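Local coordinates for putative uncharacterized protein (Trichoplax adhaerens, PDB 5OI9) that probably takes part in centriole assembly as a STIL relative, this chain being the STIL N-terminal domain, at residues Arg290-Leu298 against Glu309-Gly317; Lys154-Met165 against Trp273-Arg284. All blocks are in the same frame, centred on the assembly; numbering follows the deposited sequence.

In the fold
Both contacts lie around helix 270-281, contact 2 on the helix itself and contact 1 on the hairpin strands 296-302 and 309-314 that follow it. Their centres are about 15 Å apart. They touch where Leu280 packs on Phe296 and Phe315, and Tyr279 OH probably bonds to Arg290 O. Both are partly buried, but contact 2 sits nearer the middle of the chain. Contact 1 is short-range and runs on backbone bonds within the seven-stranded sheet. Contact 2 joins segments distant in sequence, and buried Arg278 gathers loop carbonyls there. Its outer end, at Gln283 and Arg284, is exposed; at contact 1 the turn at Ser293 and Thr294 is.

Contact 1 (Arg290-Leu298 against Glu309-Gly317); sequences RDGSTGFIL and EFWECSFSG
Gly295 presses its bare CA to 3.1 Å from Cys313 O, a CA-H...O contact made at a positive phi (88°). These backbone angles and the nearness of Glu312 OE1 leave little room for a CB. The neighbouring Phe296 has CG between its own backbone N and carbonyl carbon (chi1 61°), which sets the ring under Cys313. Cys313 CB lies over one face of the Phe296 ring, 3.8 Å from its centroid, a CH-pi contact. Cys313 SG is oblique to the Phe296 ring and lies 3.8 Å from Leu298 CB. Strands 296-302 and 309-314 form a beta hairpin. Phe296 with Cys313 and Leu298 with Trp311 are hydrogen-bonded pairs, and Ile297 with Glu312 is a non-hydrogen-bonded pair. Helix 270-281 packs on the side of Phe296 and Leu298. On the other face Ile297 CD1 meets the edge of the Phe310 ring. Glu312 runs extended past Gly295, and its OE2 bonds to Ser20 and Trp18. Past the Phe296-Cys313 pair, Phe315 N donates to Gly292 O at 3.0 Å. That carbonyl belongs to a turn in which Asp291 OD1 accepts from Ser293 N, an Asx turn. At the far end Trp311 NE1 donates in its ring plane to Glu309 OE1.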
loop_
_atom_site.group_PDB
_atom_site.type_symbol
_atom_site.label_atom_id
_atom_site.label_comp_id
_atom_site.label_asym_id
_atom_site.label_seq_id
_atom_site.Cartn_x
_atom_site.Cartn_y
_atom_site.Cartn_z
ATOM N N ARG A 290 16.854 -7.813 -16.482
ATOM C CA ARG A 290 16.959 -6.374 -16.281
ATOM C C ARG A 290 16.241 -6.039 -14.984
ATOM O O ARG A 290 15.098 -6.462 -14.780
ATOM C CB ARG A 290 16.358 -5.599 -17.460
ATOM C CG ARG A 290 17.147 -5.737 -18.763
ATOM C CD ARG A 290 18.476 -4.993 -18.685
ATOM N NE ARG A 290 19.281 -5.170 -19.889
ATOM C CZ ARG A 290 20.271 -6.050 -20.003
ATOM N NH1 ARG A 290 20.587 -6.834 -18.980
ATOM N NH2 ARG A 290 20.951 -6.142 -21.138
ATOM N N ASP A 291 16.912 -5.307 -14.103
ATOM C CA ASP A 291 16.389 -5.058 -12.765
ATOM C C ASP A 291 16.712 -3.617 -12.380
ATOM O O ASP A 291 16.968 -2.763 -13.236
ATOM C CB ASP A 291 16.941 -6.101 -11.775
ATOM C CG ASP A 291 18.463 -6.109 -11.701
ATOM O OD1 ASP A 291 19.109 -5.160 -12.192
ATOM O OD2 ASP A 291 19.018 -7.082 -11.146
ATOM N N GLY A 292 16.714 -3.340 -11.074
ATOM C CA GLY A 292 16.891 -1.976 -10.613
ATOM C C GLY A 292 18.280 -1.422 -10.854
ATOM O O GLY A 292 18.452 -0.204 -10.966
ATOM N N SER A 293 19.285 -2.297 -10.941
ATOM C CA SER A 293 20.658 -1.845 -11.143
ATOM C C SER A 293 20.944 -1.549 -12.610
ATOM O O SER A 293 21.633 -0.573 -12.926
ATOM C CB SER A 293 21.637 -2.893 -10.614
ATOM O OG SER A 293 21.379 -3.184 -9.251
ATOM N N THR A 294 20.437 -2.385 -13.517
ATOM C CA THR A 294 20.634 -2.160 -14.942
ATOM C C THR A 294 19.635 -1.171 -15.523
ATOM O O THR A 294 19.867 -0.639 -16.614
ATOM C CB THR A 294 20.529 -3.485 -15.703
ATOM O OG1 THR A 294 19.190 -3.989 -15.601
ATOM C CG2 THR A 294 21.489 -4.507 -15.120
ATOM N N GLY A 295 18.544 -0.899 -14.815
ATOM C CA GLY A 295 17.427 -0.192 -15.403
ATOM C C GLY A 295 16.491 -1.179 -16.065
ATOM O O GLY A 295 16.944 -2.086 -16.770
ATOM N N PHE A 296 15.191 -1.043 -15.831
ATOM C CA PHE A 296 14.211 -1.923 -16.443
ATOM C C PHE A 296 13.138 -1.078 -17.108
ATOM O O PHE A 296 13.001 0.118 -16.838
ATOM C CB PHE A 296 13.592 -2.899 -15.426
ATOM C CG PHE A 296 12.850 -2.231 -14.301
ATOM C CD1 PHE A 296 11.481 -2.032 -14.377
ATOM C CD2 PHE A 296 13.518 -1.826 -13.157
ATOM C CE1 PHE A 296 10.792 -1.432 -13.337
ATOM C CE2 PHE A 296 12.837 -1.224 -12.115
ATOM C CZ PHE A 296 11.472 -1.027 -12.205
ATOM N N ILE A 297 12.393 -1.705 -17.996
ATOM C CA ILE A 297 11.478 -0.971 -18.859
ATOM C C ILE A 297 10.091 -0.975 -18.238
ATOM O O ILE A 297 9.671 -1.935 -17.586
ATOM C CB ILE A 297 11.465 -1.553 -20.290
ATOM C CG1 ILE A 297 10.759 -0.594 -21.251
ATOM C CG2 ILE A 297 10.804 -2.929 -20.310
ATOM C CD1 ILE A 297 11.055 -0.856 -22.709
ATOM N N LEU A 298 9.386 0.137 -18.423
ATOM C CA LEU A 298 7.983 0.262 -18.059
ATOM C C LEU A 298 7.216 0.684 -19.300
ATOM O O LEU A 298 7.502 1.737 -19.878
ATOM C CB LEU A 298 7.788 1.277 -16.929
ATOM C CG LEU A 298 6.369 1.822 -16.740
ATOM C CD1 LEU A 298 5.413 0.727 -16.289
ATOM C CD2 LEU A 298 6.380 2.977 -15.745
ATOM N N GLU A 309 3.352 5.037 -23.138
ATOM C CA GLU A 309 4.606 5.710 -22.842
ATOM C C GLU A 309 5.646 4.686 -22.405
ATOM O O GLU A 309 5.328 3.692 -21.748
ATOM C CB GLU A 309 4.430 6.757 -21.740
ATOM C CG GLU A 309 3.358 7.802 -22.000
ATOM C CD GLU A 309 3.173 8.731 -20.812
ATOM O OE1 GLU A 309 3.783 8.467 -19.751
ATOM O OE2 GLU A 309 2.423 9.724 -20.937
ATOM N N PHE A 310 6.898 4.943 -22.767
ATOM C CA PHE A 310 8.009 4.062 -22.436
ATOM C C PHE A 310 8.951 4.771 -21.474
ATOM O O PHE A 310 9.344 5.919 -21.714
ATOM C CB PHE A 310 8.757 3.625 -23.698
ATOM C CG PHE A 310 7.950 2.730 -24.598
ATOM C CD1 PHE A 310 6.988 3.259 -25.443
ATOM C CD2 PHE A 310 8.153 1.358 -24.599
ATOM C CE1 PHE A 310 6.244 2.440 -26.270
ATOM C CE2 PHE A 310 7.412 0.534 -25.427
ATOM C CZ PHE A 310 6.457 1.078 -26.262
ATOM N N TRP A 311 9.301 4.087 -20.385
ATOM C CA TRP A 311 10.198 4.612 -19.368
ATOM C C TRP A 311 11.241 3.565 -19.015
ATOM O O TRP A 311 10.957 2.365 -19.014
ATOM C CB TRP A 311 9.444 5.003 -18.088
ATOM C CG TRP A 311 8.403 6.057 -18.261
ATOM C CD1 TRP A 311 7.172 5.913 -18.834
ATOM C CD2 TRP A 311 8.491 7.421 -17.835
ATOM N NE1 TRP A 311 6.489 7.106 -18.793
ATOM C CE2 TRP A 311 7.278 8.048 -18.186
ATOM C CE3 TRP A 311 9.476 8.173 -17.187
ATOM C CZ2 TRP A 311 7.028 9.392 -17.918
ATOM C CZ3 TRP A 311 9.225 9.504 -16.918
ATOM C CH2 TRP A 311 8.012 10.102 -17.285
ATOM N N GLU A 312 12.451 4.028 -18.709
ATOM C CA GLU A 312 13.466 3.191 -18.083
ATOM C C GLU A 312 13.513 3.527 -16.599
ATOM O O GLU A 312 13.816 4.666 -16.225
ATOM C CB GLU A 312 14.843 3.389 -18.717
ATOM C CG GLU A 312 15.926 2.547 -18.044
ATOM C CD GLU A 312 17.230 2.512 -18.823
ATOM O OE1 GLU A 312 18.222 3.107 -18.354
ATOM O OE2 GLU A 312 17.261 1.888 -19.901
ATOM N N CYS A 313 13.213 2.541 -15.760
ATOM C CA CYS A 313 13.164 2.722 -14.317
ATOM C C CYS A 313 14.376 2.071 -13.671
ATOM O O CYS A 313 14.838 1.014 -14.114
ATOM C CB CYS A 313 11.883 2.127 -13.733
ATOM S SG CYS A 313 10.375 2.708 -14.528
ATOM N N SER A 314 14.885 2.700 -12.616
ATOM C CA SER A 314 16.043 2.181 -11.907
ATOM C C SER A 314 15.913 2.477 -10.423
ATOM O O SER A 314 15.227 3.417 -10.013
ATOM C CB SER A 314 17.351 2.779 -12.442
ATOM O OG SER A 314 17.434 4.162 -12.146
ATOM N N PHE A 315 16.576 1.651 -9.620
ATOM C CA PHE A 315 16.724 1.898 -8.196
ATOM C C PHE A 315 18.107 1.442 -7.767
ATOM O O PHE A 315 18.578 0.384 -8.194
ATOM C CB PHE A 315 15.664 1.174 -7.363
ATOM C CG PHE A 315 15.905 1.269 -5.887
ATOM C CD1 PHE A 315 15.887 2.499 -5.251
ATOM C CD2 PHE A 315 16.170 0.135 -5.140
ATOM C CE1 PHE A 315 16.119 2.598 -3.891
ATOM C CE2 PHE A 315 16.400 0.226 -3.778
ATOM C CZ PHE A 315 16.376 1.459 -3.154
ATOM N N SER A 316 18.747 2.240 -6.916
ATOM C CA SER A 316 20.111 1.949 -6.501
ATOM C C SER A 316 20.388 2.193 -5.025
ATOM O O SER A 316 21.498 1.891 -4.576
ATOM C CB SER A 316 21.093 2.779 -7.336
ATOM O OG SER A 316 20.887 4.167 -7.133
ATOM N N GLY A 317 19.434 2.717 -4.256
ATOM C CA GLY A 317 19.650 3.041 -2.859
ATOM C C GLY A 317 19.578 1.839 -1.942
ATOM O O GLY A 317 19.887 0.707 -2.330
#

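Contact 2 (Lys154-Met165 against Trp273-Arg284)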
loop_
_atom_site.group_PDB
_atom_site.type_symbol
_atom_site.label_atom_id
_atom_site.label_comp_id
_atom_site.label_asym_id
_atom_site.label_seq_id
_atom_site.Cartn_x
_atom_site.Cartn_y
_atom_site.Cartn_z
ATOM N N LYS A 154 8.428 -10.067 -1.247
ATOM C CA LYS A 154 9.344 -11.032 -1.851
ATOM C C LYS A 154 8.631 -12.310 -2.271
ATOM O O LYS A 154 9.012 -12.928 -3.274
ATOM C CB LYS A 154 10.477 -11.372 -0.882
ATOM C CG LYS A 154 11.416 -10.220 -0.560
ATOM C CD LYS A 154 12.387 -10.600 0.554
ATOM C CE LYS A 154 13.269 -9.424 0.934
ATOM N NZ LYS A 154 14.243 -9.790 1.993
ATOM N N LEU A 155 7.597 -12.718 -1.536
ATOM C CA LEU A 155 7.033 -14.052 -1.686
ATOM C C LEU A 155 5.624 -14.080 -2.265
ATOM O O LEU A 155 5.137 -15.168 -2.592
ATOM C CB LEU A 155 7.027 -14.778 -0.331
ATOM C CG LEU A 155 8.403 -15.005 0.302
ATOM C CD1 LEU A 155 8.273 -15.657 1.674
ATOM C CD2 LEU A 155 9.277 -15.845 -0.613
ATOM N N SER A 156 4.959 -12.936 -2.398
ATOM C CA SER A 156 3.586 -12.928 -2.887
ATOM C C SER A 156 3.515 -13.401 -4.334
ATOM O O SER A 156 4.406 -13.123 -5.141
ATOM C CB SER A 156 2.986 -11.528 -2.775
ATOM O OG SER A 156 1.694 -11.481 -3.354
ATOM N N CYS A 157 2.438 -14.117 -4.657
ATOM C CA CYS A 157 2.156 -14.550 -6.020
ATOM C C CYS A 157 0.934 -13.853 -6.609
ATOM O O CYS A 157 0.477 -14.236 -7.691
ATOM C CB CYS A 157 1.956 -16.068 -6.067
ATOM S SG CYS A 157 3.387 -17.059 -5.569
ATOM N N ASP A 158 0.399 -12.843 -5.930
ATOM C CA ASP A 158 -0.852 -12.205 -6.317
ATOM C C ASP A 158 -0.599 -10.958 -7.156
ATOM O O ASP A 158 0.534 -10.501 -7.319
ATOM C CB ASP A 158 -1.676 -11.843 -5.077
ATOM C CG ASP A 158 -2.137 -13.063 -4.306
ATOM O OD1 ASP A 158 -2.285 -14.140 -4.924
ATOM O OD2 ASP A 158 -2.355 -12.944 -3.082
ATOM N N SER A 159 -1.692 -10.405 -7.683
ATOM C CA SER A 159 -1.628 -9.169 -8.452
ATOM C C SER A 159 -1.073 -8.033 -7.602
ATOM O O SER A 159 -1.177 -8.039 -6.373
ATOM C CB SER A 159 -3.018 -8.796 -8.974
ATOM O OG SER A 159 -3.509 -9.773 -9.877
ATOM N N VAL A 160 -0.479 -7.045 -8.277
ATOM C CA VAL A 160 0.054 -5.878 -7.584
ATOM C C VAL A 160 -1.060 -5.197 -6.807
ATOM O O VAL A 160 -2.148 -4.940 -7.339
ATOM C CB VAL A 160 0.712 -4.916 -8.585
ATOM C CG1 VAL A 160 1.003 -3.579 -7.923
ATOM C CG2 VAL A 160 1.991 -5.526 -9.145
ATOM N N ASP A 161 -0.795 -4.908 -5.533
ATOM C CA ASP A 161 -1.768 -4.291 -4.639
ATOM C C ASP A 161 -1.082 -3.161 -3.887
ATOM O O ASP A 161 -0.069 -3.385 -3.216
ATOM C CB ASP A 161 -2.345 -5.323 -3.662
ATOM C CG ASP A 161 -3.604 -4.835 -2.960
ATOM O OD1 ASP A 161 -3.779 -3.608 -2.799
ATOM O OD2 ASP A 161 -4.423 -5.690 -2.563
ATOM N N ILE A 162 -1.636 -1.949 -3.999
ATOM C CA ILE A 162 -1.075 -0.804 -3.287
ATOM C C ILE A 162 -1.102 -1.037 -1.783
ATOM O O ILE A 162 -0.241 -0.531 -1.052
ATOM C CB ILE A 162 -1.828 0.486 -3.672
ATOM C CG1 ILE A 162 -1.830 0.670 -5.189
ATOM C CG2 ILE A 162 -1.201 1.701 -3.005
ATOM C CD1 ILE A 162 -2.535 1.928 -5.645
ATOM N N LYS A 163 -2.073 -1.815 -1.294
ATOM C CA LYS A 163 -2.155 -2.107 0.133
ATOM C C LYS A 163 -0.943 -2.882 0.636
ATOM O O LYS A 163 -0.649 -2.841 1.835
ATOM C CB LYS A 163 -3.435 -2.888 0.440
ATOM C CG LYS A 163 -4.717 -2.117 0.164
ATOM C CD LYS A 163 -5.950 -2.928 0.547
ATOM C CE LYS A 163 -6.142 -4.124 -0.370
ATOM N NZ LYS A 163 -6.412 -3.709 -1.776
ATOM N N ASP A 164 -0.232 -3.585 -0.248
ATOM C CA ASP A 164 0.979 -4.292 0.151
ATOM C C ASP A 164 2.158 -3.356 0.385
ATOM O O ASP A 164 3.203 -3.815 0.856
ATOM C CB ASP A 164 1.364 -5.326 -0.909
ATOM C CG ASP A 164 0.317 -6.408 -1.078
ATOM O OD1 ASP A 164 -0.339 -6.765 -0.079
ATOM O OD2 ASP A 164 0.157 -6.907 -2.213
HETATM N N MSE A 165 2.017 -2.072 0.066
HETATM C CA MSE A 165 3.119 -1.117 0.161
HETATM C C MSE A 165 3.164 -0.371 1.493
HETATM O O MSE A 165 4.050 0.447 1.713
HETATM C CB MSE A 165 3.034 -0.096 -0.976
HETATM C CG MSE A 165 3.035 -0.724 -2.348
HETATM SE SE MSE A 165 4.628 -1.803 -2.595
HETATM C CE MSE A 165 3.870 -3.120 -3.817
ATOM N N TRP A 273 4.474 3.013 -9.007
ATOM C CA TRP A 273 5.554 2.735 -8.067
ATOM C C TRP A 273 5.365 1.380 -7.396
ATOM O O TRP A 273 6.336 0.646 -7.180
ATOM C CB TRP A 273 5.626 3.850 -7.028
ATOM C CG TRP A 273 6.643 3.650 -5.947
ATOM C CD1 TRP A 273 7.960 4.009 -5.980
ATOM C CD2 TRP A 273 6.419 3.068 -4.656
ATOM N NE1 TRP A 273 8.571 3.677 -4.795
ATOM C CE2 TRP A 273 7.646 3.102 -3.965
ATOM C CE3 TRP A 273 5.301 2.521 -4.020
ATOM C CZ2 TRP A 273 7.787 2.609 -2.667
ATOM C CZ3 TRP A 273 5.443 2.030 -2.733
ATOM C CH2 TRP A 273 6.676 2.076 -2.072
ATOM N N SER A 274 4.115 1.026 -7.075
ATOM C CA SER A 274 3.847 -0.255 -6.431
ATOM C C SER A 274 4.215 -1.419 -7.341
ATOM O O SER A 274 4.762 -2.429 -6.881
ATOM C CB SER A 274 2.378 -0.338 -6.020
ATOM O OG SER A 274 2.046 0.690 -5.099
ATOM N N ALA A 275 3.926 -1.294 -8.640
ATOM C CA ALA A 275 4.314 -2.337 -9.583
ATOM C C ALA A 275 5.831 -2.430 -9.704
ATOM O O ALA A 275 6.387 -3.534 -9.754
ATOM C CB ALA A 275 3.673 -2.075 -10.944
ATOM N N CYS A 276 6.515 -1.282 -9.740
ATOM C CA CYS A 276 7.976 -1.281 -9.791
ATOM C C CYS A 276 8.573 -1.975 -8.572
ATOM O O CYS A 276 9.475 -2.811 -8.699
ATOM C CB CYS A 276 8.499 0.153 -9.892
ATOM S SG CYS A 276 8.048 1.021 -11.410
HETATM N N MSE A 277 8.085 -1.633 -7.381
HETATM C CA MSE A 277 8.562 -2.240 -6.142
HETATM C C MSE A 277 8.339 -3.741 -6.141
HETATM O O MSE A 277 9.224 -4.519 -5.780
HETATM C CB MSE A 277 7.862 -1.615 -4.935
HETATM C CG MSE A 277 8.238 -0.171 -4.710
HETATM SE SE MSE A 277 10.136 0.034 -4.346
HETATM C CE MSE A 277 10.099 -0.527 -2.486
ATOM N N ARG A 278 7.133 -4.134 -6.551
ATOM C CA ARG A 278 6.793 -5.549 -6.620
ATOM C C ARG A 278 7.733 -6.299 -7.558
ATOM O O ARG A 278 8.175 -7.412 -7.246
ATOM C CB ARG A 278 5.344 -5.701 -7.070
ATOM C CG ARG A 278 4.883 -7.128 -7.176
ATOM C CD ARG A 278 4.805 -7.797 -5.813
ATOM N NE ARG A 278 4.417 -9.193 -5.968
ATOM C CZ ARG A 278 3.164 -9.599 -6.123
ATOM N NH1 ARG A 278 2.176 -8.713 -6.129
ATOM N NH2 ARG A 278 2.896 -10.889 -6.267
ATOM N N TYR A 279 8.051 -5.705 -8.712
ATOM C CA TYR A 279 8.983 -6.340 -9.643
ATOM C C TYR A 279 10.380 -6.441 -9.042
ATOM O O TYR A 279 11.044 -7.478 -9.168
ATOM C CB TYR A 279 9.013 -5.560 -10.959
ATOM C CG TYR A 279 9.973 -6.104 -11.995
ATOM C CD1 TYR A 279 9.687 -7.272 -12.694
ATOM C CD2 TYR A 279 11.158 -5.441 -12.287
ATOM C CE1 TYR A 279 10.557 -7.768 -13.649
ATOM C CE2 TYR A 279 12.035 -5.928 -13.243
ATOM C CZ TYR A 279 11.732 -7.092 -13.918
ATOM O OH TYR A 279 12.605 -7.583 -14.865
ATOM N N LEU A 280 10.840 -5.380 -8.379
ATOM C CA LEU A 280 12.184 -5.389 -7.806
ATOM C C LEU A 280 12.297 -6.378 -6.651
ATOM O O LEU A 280 13.326 -7.050 -6.501
ATOM C CB LEU A 280 12.565 -3.988 -7.334
ATOM C CG LEU A 280 12.759 -2.946 -8.431
ATOM C CD1 LEU A 280 13.207 -1.628 -7.838
ATOM C CD2 LEU A 280 13.762 -3.451 -9.450
ATOM N N TYR A 281 11.255 -6.481 -5.824
ATOM C CA TYR A 281 11.343 -7.294 -4.616
ATOM C C TYR A 281 11.090 -8.773 -4.872
ATOM O O TYR A 281 11.649 -9.619 -4.164
ATOM C CB TYR A 281 10.351 -6.789 -3.569
ATOM C CG TYR A 281 10.951 -5.824 -2.577
ATOM C CD1 TYR A 281 11.637 -6.284 -1.461
ATOM C CD2 TYR A 281 10.829 -4.454 -2.751
ATOM C CE1 TYR A 281 12.189 -5.407 -0.549
ATOM C CE2 TYR A 281 11.377 -3.571 -1.843
ATOM C CZ TYR A 281 12.053 -4.050 -0.745
ATOM O OH TYR A 281 12.596 -3.166 0.158
ATOM N N SER A 282 10.258 -9.105 -5.860
ATOM C CA SER A 282 9.760 -10.468 -5.998
ATOM C C SER A 282 10.895 -11.466 -6.186
ATOM O O SER A 282 11.738 -11.314 -7.074
ATOM C CB SER A 282 8.789 -10.559 -7.174
ATOM O OG SER A 282 8.301 -11.884 -7.317
ATOM N N GLN A 283 10.911 -12.490 -5.338
ATOM C CA GLN A 283 11.787 -13.635 -5.526
ATOM C C GLN A 283 11.070 -14.805 -6.186
ATOM O O GLN A 283 11.666 -15.874 -6.348
ATOM C CB GLN A 283 12.395 -14.060 -4.185
ATOM C CG GLN A 283 13.324 -13.007 -3.594
ATOM C CD GLN A 283 13.857 -13.384 -2.225
ATOM O OE1 GLN A 283 13.702 -14.519 -1.775
ATOM N NE2 GLN A 283 14.489 -12.427 -1.553
ATOM N N ARG A 284 9.799 -14.628 -6.561
ATOM C CA ARG A 284 9.110 -15.591 -7.408
ATOM C C ARG A 284 9.519 -15.464 -8.869
ATOM O O ARG A 284 9.322 -16.408 -9.639
ATOM C CB ARG A 284 7.593 -15.418 -7.291
ATOM C CG ARG A 284 7.054 -15.495 -5.869
ATOM C CD ARG A 284 7.444 -16.802 -5.201
ATOM N NE ARG A 284 6.746 -16.987 -3.932
ATOM C CZ ARG A 284 7.002 -17.968 -3.075
ATOM N NH1 ARG A 284 7.945 -18.860 -3.346
ATOM N NH2 ARG A 284 6.316 -18.058 -1.945
HETATM O O HOH W 1 15.498 -11.850 0.959
HETATM O O HOH W 2 6.176 -11.459 -5.077
HETATM O O HOH W 3 5.664 -12.761 -7.649
HETATM O O HOH W 4 1.888 -6.037 -4.192
#
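This is loop-on-helix packing at the junction of the two sheets. Segment 154-165 leaves helix 139-155, runs back along helix 270-281 from its C-terminal end toward Ser274, and leads on to strand 167-176. Its first bend is an ST turn, with Ser156 OG accepting from Asp158 N. Arg278 reaches from the helix into this bend. Its chain kinks at chi2 (68°), and Arg278 NH2 meets Asp158 O at 2.6 Å, in the carbonyl plane and on a lone pair. NH1 adds a weak bond to the same oxygen, and NH2 a weak one to Ser156 O. Ser156 CB lies 3.5 Å above the plane of the Arg278 guanidinium, toward its rim. Nearer the backbone of Arg278, Val160 CG2 slides past Arg278 CG at 3.8 Å. A leucine in place of Arg278 would probably leave Asp158 O without its side-chain donors and the bend freer to shift. Further on, selenomethionine Met165 packs CB at the Trp273 ring edge, 3.7 Å from CZ3. Met165 SE lies oblique to the Trp273 ring and 4.0 Å from Met277 CB. At the other end the ends of both helices meet. Gln283 N donates to Lys154 O at 2.8 Å. Arg284 NE comes from above the carbonyl plane to Leu155 O at 2.8 Å, while Leu155 CD2 lies over the centre of the Arg284 guanidinium. The side chains of Lys154 and Gln283 lie side by side, and Lys154 NZ and Gln283 NE2 both donate to one water.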